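Local coordinates for protein adenylyltransferase and sulfurtransferase uba4 (PDB 6YUB) that probably activates a ubiquitin-like sulfur carrier by adenylylation and passes sulfur to it, for tRNA wobble thiolation and molybdenum cofactor synthesis, this chain holding the ThiF-family adenylyltransferase part, at residues B[159-171]-B[245-257]. Numbering follows the deposited sequence.
Sequences QKSGQLIVLNCPP and NLVQPTLLIYTYD
Gly162 and Tyr254 form a hydrogen-bonded antiparallel pair, Gly162 N to Tyr254 O at 2.9 Å and Tyr254 N back to Gly162 O at 3.0 Å. Leu164 and Leu252 repeat the double exchange, and at one end Tyr256 N reaches Lys160 O over 3.0 Å. In the non-hydrogen-bonded pair Gln163-Ile253, which separates the two doubly bonded pairs, the CA-H of Gln163 points to Leu252 O. Past Leu252 the direct bonding stops: a water accepts from Val166 N and donates to Thr250 O, its oxygen 2.8 Å from both atoms, bridging strands that have begun to part. These neighbours belong to the antiparallel part of the mixed sheet that continues the Rossmann-like core of this ThiF-family domain, 152-158 lying next to 161-167 and 267-271 next to 250-255. Leu164 and Leu252 meet through their CB atoms on the face where Leu164 also packs on helix 208-228. On the other face, with CG anti to the backbone N (chi1 172°) and chi2 near 60°, Leu251 CD1 comes to 4.2 Å from Ile165 CB. Ile165 CD1 also touches the ring of Pro249, whose CB sits 3.3 Å from Val166 O. Farther along, Leu246 CB sits 3.2 Å from Cys169 O, at the cis peptide bond before Pro170. The Leu246 side chain crosses the Pro170 ring at about a right angle, with Leu246 CD1 4.0 Å from Pro170 CD, while CD2 touches Cys169 SG. Replacing Leu246 with an alanine removes both methyls and would probably open a gap beside Pro170 and Cys169 SG.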
# COMPACT_ATOMS: atom_id res chain seq x y z
N GLN B 159 -1.50 -15.16 1.50
CA GLN B 159 -2.95 -15.10 1.70
C GLN B 159 -3.45 -13.85 0.98
O GLN B 159 -3.12 -13.66 -0.21
CB GLN B 159 -3.25 -15.16 3.19
N LYS B 160 -4.23 -12.98 1.62
CA LYS B 160 -4.75 -11.77 1.01
C LYS B 160 -3.90 -10.55 1.33
O LYS B 160 -4.41 -9.43 1.40
CB LYS B 160 -6.19 -11.53 1.46
CG LYS B 160 -6.32 -11.25 2.95
CD LYS B 160 -7.49 -12.01 3.56
CE LYS B 160 -7.71 -11.61 5.02
NZ LYS B 160 -6.56 -11.96 5.89
N SER B 161 -2.59 -10.74 1.52
CA SER B 161 -1.73 -9.68 2.01
C SER B 161 -0.38 -9.74 1.32
O SER B 161 -0.06 -10.68 0.60
CB SER B 161 -1.54 -9.79 3.53
OG SER B 161 -0.48 -10.68 3.84
N GLY B 162 0.42 -8.70 1.57
CA GLY B 162 1.80 -8.68 1.14
C GLY B 162 2.70 -8.35 2.31
O GLY B 162 2.25 -7.87 3.35
N GLN B 163 3.99 -8.61 2.13
CA GLN B 163 4.97 -8.42 3.19
C GLN B 163 6.26 -7.85 2.63
O GLN B 163 6.58 -8.04 1.46
CB GLN B 163 5.26 -9.74 3.92
CG GLN B 163 4.03 -10.40 4.52
CD GLN B 163 4.37 -11.62 5.35
OE1 GLN B 163 3.53 -12.15 6.08
NE2 GLN B 163 5.62 -12.08 5.25
N LEU B 164 7.00 -7.16 3.49
CA LEU B 164 8.29 -6.59 3.11
C LEU B 164 9.16 -6.45 4.35
O LEU B 164 8.66 -6.11 5.43
CB LEU B 164 8.12 -5.23 2.44
CG LEU B 164 9.40 -4.44 2.14
CD1 LEU B 164 9.38 -3.91 0.72
CD2 LEU B 164 9.54 -3.30 3.13
N ILE B 165 10.45 -6.73 4.20
CA ILE B 165 11.38 -6.61 5.31
C ILE B 165 12.79 -6.47 4.75
O ILE B 165 13.14 -7.10 3.75
CB ILE B 165 11.27 -7.81 6.27
CG1 ILE B 165 12.13 -7.58 7.51
CG2 ILE B 165 11.69 -9.10 5.57
CD1 ILE B 165 11.72 -8.41 8.71
N VAL B 166 13.60 -5.64 5.41
CA VAL B 166 15.01 -5.47 5.10
C VAL B 166 15.81 -6.31 6.08
O VAL B 166 15.63 -6.22 7.31
CB VAL B 166 15.42 -3.99 5.17
CG1 VAL B 166 16.89 -3.82 4.80
CG2 VAL B 166 14.54 -3.16 4.26
N LEU B 167 16.71 -7.15 5.54
CA LEU B 167 17.43 -8.13 6.34
C LEU B 167 18.93 -7.95 6.15
O LEU B 167 19.40 -7.51 5.09
CB LEU B 167 17.02 -9.56 5.96
CG LEU B 167 15.54 -9.89 6.11
CD1 LEU B 167 15.17 -11.13 5.30
CD2 LEU B 167 15.18 -10.09 7.58
N ASN B 168 19.68 -8.32 7.18
CA ASN B 168 21.14 -8.34 7.14
C ASN B 168 21.70 -7.02 6.62
O ASN B 168 22.63 -6.99 5.81
CB ASN B 168 21.64 -9.52 6.30
CG ASN B 168 23.12 -9.79 6.49
OD1 ASN B 168 23.66 -9.62 7.58
ND2 ASN B 168 23.79 -10.20 5.41
N CYS B 169 21.12 -5.92 7.08
CA CYS B 169 21.55 -4.59 6.66
C CYS B 169 21.73 -3.73 7.90
O CYS B 169 20.76 -3.53 8.66
CB CYS B 169 20.52 -3.96 5.72
SG CYS B 169 21.06 -2.42 4.95
N PRO B 170 22.95 -3.21 8.17
CA PRO B 170 24.18 -3.51 7.42
C PRO B 170 24.64 -4.95 7.66
O PRO B 170 24.48 -5.44 8.77
CB PRO B 170 25.19 -2.49 7.97
CG PRO B 170 24.70 -2.18 9.34
CD PRO B 170 23.19 -2.26 9.27
N PRO B 171 25.20 -5.60 6.64
CA PRO B 171 25.56 -7.02 6.79
C PRO B 171 26.58 -7.24 7.90
O PRO B 171 27.47 -6.43 8.12
CB PRO B 171 26.12 -7.39 5.41
CG PRO B 171 26.54 -6.09 4.80
CD PRO B 171 25.55 -5.08 5.31
N ASN B 245 16.08 1.76 11.90
CA ASN B 245 15.26 0.56 11.75
C ASN B 245 15.99 -0.52 10.94
O ASN B 245 15.42 -1.14 10.04
CB ASN B 245 13.91 0.90 11.11
CG ASN B 245 13.16 1.98 11.86
OD1 ASN B 245 12.93 3.07 11.33
ND2 ASN B 245 12.78 1.68 13.09
N LEU B 246 17.26 -0.73 11.27
CA LEU B 246 18.10 -1.69 10.57
C LEU B 246 18.43 -2.91 11.43
O LEU B 246 18.14 -4.04 11.03
CB LEU B 246 19.39 -1.00 10.09
CG LEU B 246 19.22 0.06 9.00
CD1 LEU B 246 20.55 0.71 8.67
CD2 LEU B 246 18.60 -0.53 7.75
N VAL B 247 19.03 -2.70 12.60
CA VAL B 247 19.39 -3.83 13.45
C VAL B 247 18.14 -4.57 13.91
O VAL B 247 18.13 -5.81 13.99
CB VAL B 247 20.24 -3.35 14.64
CG1 VAL B 247 20.28 -4.42 15.73
CG2 VAL B 247 21.65 -3.00 14.18
N GLN B 248 17.07 -3.83 14.22
CA GLN B 248 15.77 -4.40 14.54
C GLN B 248 14.79 -3.89 13.50
O GLN B 248 14.14 -2.85 13.70
CB GLN B 248 15.33 -4.04 15.96
CG GLN B 248 16.09 -4.77 17.04
CD GLN B 248 15.50 -4.55 18.43
OE1 GLN B 248 14.38 -4.97 18.71
NE2 GLN B 248 16.26 -3.88 19.28
N PRO B 249 14.66 -4.57 12.36
CA PRO B 249 13.85 -4.03 11.26
C PRO B 249 12.36 -4.25 11.50
O PRO B 249 11.94 -5.01 12.37
CB PRO B 249 14.35 -4.82 10.04
CG PRO B 249 14.75 -6.16 10.62
CD PRO B 249 15.28 -5.87 12.02
N THR B 250 11.57 -3.57 10.68
CA THR B 250 10.12 -3.68 10.72
C THR B 250 9.65 -4.68 9.67
O THR B 250 10.14 -4.69 8.54
CB THR B 250 9.47 -2.31 10.46
OG1 THR B 250 9.82 -1.41 11.51
CG2 THR B 250 7.96 -2.44 10.38
N LEU B 251 8.69 -5.52 10.06
CA LEU B 251 8.00 -6.39 9.12
C LEU B 251 6.72 -5.68 8.68
O LEU B 251 5.77 -5.56 9.47
CB LEU B 251 7.68 -7.74 9.74
CG LEU B 251 6.80 -8.65 8.89
CD1 LEU B 251 7.46 -8.96 7.54
CD2 LEU B 251 6.47 -9.94 9.63
N LEU B 252 6.69 -5.19 7.45
CA LEU B 252 5.52 -4.51 6.91
C LEU B 252 4.55 -5.54 6.36
O LEU B 252 4.94 -6.41 5.57
CB LEU B 252 5.92 -3.52 5.82
CG LEU B 252 4.79 -2.63 5.30
CD1 LEU B 252 4.34 -1.66 6.38
CD2 LEU B 252 5.22 -1.89 4.05
N ILE B 253 3.29 -5.45 6.79
CA ILE B 253 2.24 -6.35 6.33
C ILE B 253 1.08 -5.49 5.84
O ILE B 253 0.49 -4.74 6.63
CB ILE B 253 1.77 -7.31 7.43
CG1 ILE B 253 2.96 -8.14 7.95
CG2 ILE B 253 0.66 -8.22 6.91
CD1 ILE B 253 2.60 -9.14 9.02
N TYR B 254 0.75 -5.61 4.56
CA TYR B 254 -0.37 -4.89 3.97
C TYR B 254 -1.48 -5.89 3.65
O TYR B 254 -1.28 -6.79 2.83
CB TYR B 254 0.05 -4.14 2.71
CG TYR B 254 -1.12 -3.51 1.99
CD1 TYR B 254 -2.03 -2.71 2.68
CD2 TYR B 254 -1.32 -3.71 0.63
CE1 TYR B 254 -3.10 -2.14 2.03
CE2 TYR B 254 -2.39 -3.13 -0.03
CZ TYR B 254 -3.28 -2.35 0.67
OH TYR B 254 -4.35 -1.78 0.03
N THR B 255 -2.63 -5.73 4.29
CA THR B 255 -3.78 -6.60 4.10
C THR B 255 -4.79 -5.91 3.19
O THR B 255 -5.15 -4.75 3.42
CB THR B 255 -4.42 -6.97 5.43
OG1 THR B 255 -3.44 -7.59 6.28
CG2 THR B 255 -5.58 -7.93 5.22
N TYR B 256 -5.25 -6.63 2.17
CA TYR B 256 -6.11 -6.09 1.12
C TYR B 256 -7.40 -6.90 1.10
O TYR B 256 -7.38 -8.09 0.78
CB TYR B 256 -5.40 -6.14 -0.23
CG TYR B 256 -6.16 -5.54 -1.39
CD1 TYR B 256 -7.08 -6.29 -2.11
CD2 TYR B 256 -5.93 -4.23 -1.80
CE1 TYR B 256 -7.76 -5.75 -3.18
CE2 TYR B 256 -6.61 -3.68 -2.86
CZ TYR B 256 -7.52 -4.45 -3.56
OH TYR B 256 -8.20 -3.91 -4.63
N ASP B 257 -8.51 -6.26 1.44
CA ASP B 257 -9.82 -6.89 1.45
C ASP B 257 -10.72 -6.15 0.47
O ASP B 257 -10.88 -4.93 0.56
CB ASP B 257 -10.43 -6.88 2.85
CG ASP B 257 -11.63 -7.80 2.98
OD1 ASP B 257 -12.53 -7.74 2.12
OD2 ASP B 257 -11.66 -8.61 3.93
O HOH W 1 12.24 -3.73 6.99